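Local atomic coordinates of DUF5618 domain-containing protein (Dyadobacter fermentans, PDB entry 3MFN), a protein that is of unknown function, a largely helical member of the DUF5618 family whose assembly contains two copies of the chain. Residues 37-41 against 75-80; 105-109 against 144-148. One frame throughout, in Å; residues are numbered along the deposited sequence. Where two conformers were deposited one is given.

Contact 1 (37-41 against 75-80); sequences EAKRY and SGVLFA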
loop_
_atom_site.group_PDB
_atom_site.type_symbol
_atom_site.label_atom_id
_atom_site.label_comp_id
_atom_site.label_asym_id
_atom_site.label_seq_id
_atom_site.Cartn_x
_atom_site.Cartn_y
_atom_site.Cartn_z
ATOM N N GLU A 37 10.405 4.532 -22.958
ATOM C CA GLU A 37 10.846 3.256 -22.425
ATOM C C GLU A 37 10.259 3.014 -20.977
ATOM O O GLU A 37 9.777 1.913 -20.704
ATOM C CB GLU A 37 12.375 3.165 -22.509
ATOM C CG GLU A 37 13.046 1.995 -21.793
ATOM C CD GLU A 37 13.020 0.673 -22.593
ATOM O OE1 GLU A 37 12.193 0.526 -23.510
ATOM O OE2 GLU A 37 13.825 -0.228 -22.267
ATOM N N ALA A 38 10.220 4.058 -20.134
ATOM C CA ALA A 38 9.574 4.020 -18.830
ATOM C C ALA A 38 8.134 3.563 -18.930
ATOM O O ALA A 38 7.697 2.687 -18.163
ATOM C CB ALA A 38 9.664 5.375 -18.131
ATOM N N LYS A 39 7.407 4.103 -19.903
ATOM C CA LYS A 39 6.016 3.750 -20.112
ATOM C C LYS A 39 5.904 2.321 -20.672
ATOM O O LYS A 39 4.909 1.675 -20.389
ATOM C CB LYS A 39 5.304 4.707 -21.066
ATOM C CG LYS A 39 5.224 6.105 -20.544
ATOM C CD LYS A 39 4.666 7.030 -21.562
ATOM C CE LYS A 39 4.672 8.477 -21.066
ATOM N NZ LYS A 39 4.238 9.369 -22.135
ATOM N N ARG A 40 6.906 1.854 -21.436
ATOM C CA ARG A 40 6.903 0.475 -21.869
ATOM C C ARG A 40 6.992 -0.469 -20.663
ATOM O O ARG A 40 6.320 -1.477 -20.642
ATOM C CB ARG A 40 7.982 0.211 -22.915
ATOM C CG ARG A 40 7.741 0.964 -24.264
ATOM C CD ARG A 40 6.319 0.751 -24.797
ATOM N NE ARG A 40 5.996 -0.676 -24.931
ATOM C CZ ARG A 40 5.992 -1.359 -26.074
ATOM N NH1 ARG A 40 5.713 -2.659 -26.039
ATOM N NH2 ARG A 40 6.268 -0.760 -27.239
ATOM N N TYR A 41 7.789 -0.118 -19.655
ATOM C CA TYR A 41 7.909 -0.932 -18.434
ATOM C C TYR A 41 6.558 -0.950 -17.713
ATOM O O TYR A 41 6.085 -2.003 -17.262
ATOM C CB TYR A 41 8.970 -0.387 -17.471
ATOM C CG TYR A 41 10.415 -0.718 -17.723
ATOM C CD1 TYR A 41 11.126 -1.472 -16.823
ATOM C CD2 TYR A 41 11.111 -0.206 -18.821
ATOM C CE1 TYR A 41 12.452 -1.752 -16.990
ATOM C CE2 TYR A 41 12.524 -0.492 -19.021
ATOM C CZ TYR A 41 13.161 -1.276 -18.082
ATOM O OH TYR A 41 14.487 -1.599 -18.131
ATOM N N SER A 75 10.792 -0.309 -11.773
ATOM C CA SER A 75 12.019 -0.135 -12.563
ATOM C C SER A 75 11.751 0.879 -13.695
ATOM O O SER A 75 12.635 1.653 -14.081
ATOM C CB SER A 75 12.465 -1.493 -13.137
ATOM O OG SER A 75 12.819 -2.365 -12.064
ATOM N N GLY A 76 10.521 0.896 -14.199
ATOM C CA GLY A 76 10.121 1.914 -15.180
ATOM C C GLY A 76 10.269 3.319 -14.659
ATOM O O GLY A 76 10.867 4.197 -15.296
ATOM N N VAL A 77 9.692 3.555 -13.477
ATOM C CA VAL A 77 9.788 4.821 -12.817
ATOM C C VAL A 77 11.260 5.189 -12.598
ATOM O O VAL A 77 11.679 6.337 -12.892
ATOM C CB VAL A 77 9.019 4.819 -11.464
ATOM C CG1 VAL A 77 9.228 6.185 -10.689
ATOM C CG2 VAL A 77 7.600 4.478 -11.681
ATOM N N LEU A 78 12.039 4.288 -12.016
ATOM C CA LEU A 78 13.480 4.544 -11.851
ATOM C C LEU A 78 14.200 4.874 -13.158
ATOM O O LEU A 78 15.040 5.755 -13.198
ATOM C CB LEU A 78 14.188 3.388 -11.125
ATOM C CG LEU A 78 13.700 3.051 -9.707
ATOM C CD1 LEU A 78 14.684 2.165 -8.943
ATOM C CD2 LEU A 78 13.335 4.345 -8.827
ATOM N N PHE A 79 13.830 4.201 -14.252
ATOM C CA PHE A 79 14.410 4.469 -15.544
ATOM C C PHE A 79 14.214 5.944 -15.979
ATOM O O PHE A 79 15.189 6.645 -16.334
ATOM C CB PHE A 79 13.852 3.477 -16.562
ATOM C CG PHE A 79 14.633 3.433 -17.844
ATOM C CD1 PHE A 79 14.417 4.379 -18.833
ATOM C CD2 PHE A 79 15.587 2.450 -18.051
ATOM C CE1 PHE A 79 15.159 4.347 -20.020
ATOM C CE2 PHE A 79 16.324 2.386 -19.233
ATOM C CZ PHE A 79 16.129 3.361 -20.218
ATOM N N ALA A 80 12.985 6.452 -15.875
ATOM C CA ALA A 80 12.730 7.863 -16.123
ATOM C C ALA A 80 13.560 8.719 -15.174
ATOM O O ALA A 80 14.225 9.630 -15.630
ATOM C CB ALA A 80 11.212 8.210 -16.004
#
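Tyr41 lies against the bare backbone of Gly76, its CB 3.4 Å from Gly76 CA, at a place where two helices run antiparallel with their local axes only 7.8 Å apart. Gly76 presents only backbone here, so Tyr41 CB and the near side of its ring rest directly on the glycine CA and N. One turn away Ala38 supplies the other small surface. Ala38 CB is 3.3 Å from Gly76 O. On its other flank Ala38 CB is 3.9 Å from Ala80 CB. Larger side chains border this seam. With CG beside the backbone N (chi1 -81°), the Tyr41 ring leans across the seam to helix 63-85, where CE1 meets Ser75 CB, while Ser75 OG is hydrogen-bonded to the carbonyl of His71 in its own helix. Phe79 reaches back from that helix, its CG swung opposite the backbone N (chi1 -165°), and its ring receives Glu37 CG over one face, 3.9 Å from the ring centroid, in a CH-pi contact. Glu37 thus uses its aliphatic part here; the chain bends at chi2, and the carboxylate plane is steeply inclined to the ring. The two aromatic rings approach obliquely, with centroids 5.8 Å apart. No hydrogen bond crosses between the segments. Small residues at the crossing, Ala38, Gly76 and Ala80, are characteristic of a closely packed antiparallel helix pair (171°), here helices 34-52 and 63-85 of a largely helical bundle.

Contact 2 (105-109 against 144-148); sequences QDKKI and IIIDW
Ile109 lies over one face of the Trp148 indole and carries most of the apolar contact. Its CG1 sits 3.8 Å from the centroid of the five-membered ring, 24° off the normal, a CH-pi contact, while Ile109 CD1 runs on beyond the CD1-CG side of the indole, 3.7 Å from Trp148 CD1. With CG1 beside the backbone N and CG2 opposite it (chi1 -66°), both branches lie over the same face: CG2 is displaced toward Trp148 CD2, where it also presses on Ile145 CD1 at 3.4 Å, tighter than usual for two carbons. Ile144 adds a looser methyl contact, CG2 to Ile109 CD1 at 4.0 Å.

At the indole's edge, near its plane, Gln105 CG approaches Trp148 CZ2 to 3.7 Å. The amide plane is turned 67° from the ring, and OE1 is hydrogen-bonded to the hydroxyl of Tyr84, whose own ring meets Trp148 nearly at right angles.

Two weak bonds mark the helix start. Asp106, with positive phi, N-caps it, OD2 accepting from Lys108 N at 3.4 Å, and Ile109 N reaches Asp106 O at 3.2 Å. Asp106 OD1 comes no closer than 4.1 Å to Trp148 NE1, and no hydrogen bond joins the segments. Lys107 and Lys108 reach the second subunit: Lys107 forms a salt bridge with Glu56 of the second subunit, and Lys108 NZ a hydrogen bond to the carbonyl of Asp57 of the second subunit. The whole is an N-capped turn between helices 95-103 and 107-126, from which helix 107-126 sets out packed against helix 132-153 of the bundle.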
loop_
_atom_site.group_PDB
_atom_site.type_symbol
_atom_site.label_atom_id
_atom_site.label_comp_id
_atom_site.label_asym_id
_atom_site.label_seq_id
_atom_site.Cartn_x
_atom_site.Cartn_y
_atom_site.Cartn_z
ATOM N N GLN A 105 13.503 19.348 -5.325
ATOM C CA GLN A 105 12.725 19.764 -6.474
ATOM C C GLN A 105 11.268 20.108 -6.194
ATOM O O GLN A 105 10.785 21.056 -6.795
ATOM C CB GLN A 105 12.765 18.689 -7.557
ATOM C CG GLN A 105 13.120 19.246 -8.921
ATOM C CD GLN A 105 14.530 18.903 -9.353
ATOM O OE1 GLN A 105 14.845 18.914 -10.551
ATOM N NE2 GLN A 105 15.384 18.579 -8.392
ATOM N N ASP A 106 10.563 19.381 -5.320
ATOM C CA ASP A 106 9.096 19.528 -5.242
ATOM C C ASP A 106 8.439 18.422 -4.421
ATOM O O ASP A 106 8.589 17.229 -4.717
ATOM C CB ASP A 106 8.469 19.579 -6.664
ATOM C CG ASP A 106 6.941 19.593 -6.651
ATOM O OD1 ASP A 106 6.336 19.228 -7.687
ATOM O OD2 ASP A 106 6.348 19.989 -5.616
ATOM N N LYS A 107 7.658 18.831 -3.425
ATOM C CA LYS A 107 7.322 17.962 -2.299
ATOM C C LYS A 107 6.148 17.030 -2.632
ATOM O O LYS A 107 6.057 15.896 -2.118
ATOM C CB LYS A 107 7.023 18.842 -1.085
ATOM C CG LYS A 107 6.440 18.128 0.143
ATOM C CD LYS A 107 5.325 18.979 0.817
ATOM C CE LYS A 107 5.730 19.503 2.178
ATOM N NZ LYS A 107 4.538 20.153 2.842
ATOM N N LYS A 108 5.240 17.529 -3.471
ATOM C CA LYS A 108 4.141 16.728 -3.927
ATOM C C LYS A 108 4.715 15.531 -4.653
ATOM O O LYS A 108 4.202 14.435 -4.515
ATOM C CB LYS A 108 3.210 17.490 -4.868
ATOM C CG LYS A 108 1.756 16.919 -4.823
ATOM C CD LYS A 108 0.958 17.048 -6.144
ATOM C CE LYS A 108 -0.546 16.673 -5.971
ATOM N NZ LYS A 108 -0.741 15.240 -5.486
ATOM N N ILE A 109 5.791 15.756 -5.416
ATOM C CA ILE A 109 6.334 14.728 -6.269
ATOM C C ILE A 109 7.140 13.777 -5.411
ATOM O O ILE A 109 7.137 12.584 -5.673
ATOM C CB ILE A 109 7.097 15.286 -7.484
ATOM C CG1 ILE A 109 6.108 16.015 -8.420
ATOM C CG2 ILE A 109 7.692 14.182 -8.377
ATOM C CD1 ILE A 109 5.153 15.054 -9.194
ATOM N N ILE A 144 2.261 9.569 -12.915
ATOM C CA ILE A 144 2.464 10.938 -12.479
ATOM C C ILE A 144 3.928 11.297 -12.450
ATOM O O ILE A 144 4.335 12.376 -12.903
ATOM C CB ILE A 144 1.812 11.250 -11.104
ATOM C CG1 ILE A 144 0.295 11.414 -11.241
ATOM C CG2 ILE A 144 2.360 12.562 -10.541
ATOM C CD1 ILE A 144 -0.456 11.475 -9.840
ATOM N N ILE A 145 4.733 10.387 -11.945
ATOM C CA ILE A 145 6.168 10.627 -11.848
ATOM C C ILE A 145 6.801 10.628 -13.234
ATOM O O ILE A 145 7.674 11.439 -13.531
ATOM C CB ILE A 145 6.907 9.544 -10.994
ATOM C CG1 ILE A 145 6.433 9.562 -9.540
ATOM C CG2 ILE A 145 8.409 9.792 -11.060
ATOM C CD1 ILE A 145 6.657 10.935 -8.833
ATOM N N ILE A 146 6.372 9.719 -14.101
ATOM C CA ILE A 146 6.966 9.685 -15.445
ATOM C C ILE A 146 6.597 10.960 -16.206
ATOM O O ILE A 146 7.446 11.520 -16.892
ATOM C CB ILE A 146 6.576 8.440 -16.215
ATOM C CG1 ILE A 146 7.183 7.219 -15.520
ATOM C CG2 ILE A 146 7.031 8.621 -17.680
ATOM C CD1 ILE A 146 6.661 5.848 -15.896
ATOM N N ASP A 147 5.365 11.436 -16.065
ATOM C CA ASP A 147 4.952 12.661 -16.747
ATOM C C ASP A 147 5.696 13.855 -16.185
ATOM O O ASP A 147 6.050 14.768 -16.923
ATOM C CB ASP A 147 3.459 12.937 -16.579
ATOM C CG ASP A 147 2.574 11.938 -17.297
ATOM O OD1 ASP A 147 3.041 11.077 -18.115
ATOM O OD2 ASP A 147 1.355 12.018 -17.024
ATOM N N TRP A 148 5.942 13.862 -14.881
ATOM C CA TRP A 148 6.704 14.957 -14.284
ATOM C C TRP A 148 8.101 15.054 -14.935
ATOM O O TRP A 148 8.561 16.143 -15.322
ATOM C CB TRP A 148 6.813 14.737 -12.769
ATOM C CG TRP A 148 7.630 15.755 -12.071
ATOM C CD1 TRP A 148 7.209 16.969 -11.612
ATOM C CD2 TRP A 148 9.013 15.649 -11.702
ATOM N NE1 TRP A 148 8.245 17.619 -10.965
ATOM C CE2 TRP A 148 9.355 16.828 -11.005
ATOM C CE3 TRP A 148 9.986 14.645 -11.843
ATOM C CZ2 TRP A 148 10.641 17.066 -10.516
ATOM C CZ3 TRP A 148 11.276 14.885 -11.342
ATOM C CH2 TRP A 148 11.585 16.096 -10.692
#

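The two contacts join different helix pairs, 34-52 with 63-85 and 107-126 with 132-153, yet they meet in the interior of the same bundle. Helix 132-153 is the bridge: Ile145 CG2 packs on Val77 CG1 at 3.7 Å, and Ile146 touches the methyl groups of Ala38 and Ala80. Both contacts are partly buried, but contact 1 lies about 7 Å from the chain centre and contact 2 about 12 Å, measured between centres. Small residues bring backbones together in 37-41/75-80, whereas bulky isoleucines and an indole span the wider gap in 105-109/144-148. No other chain of the assembly touches contact 1, while the edge of contact 2 runs out to the subunit interface.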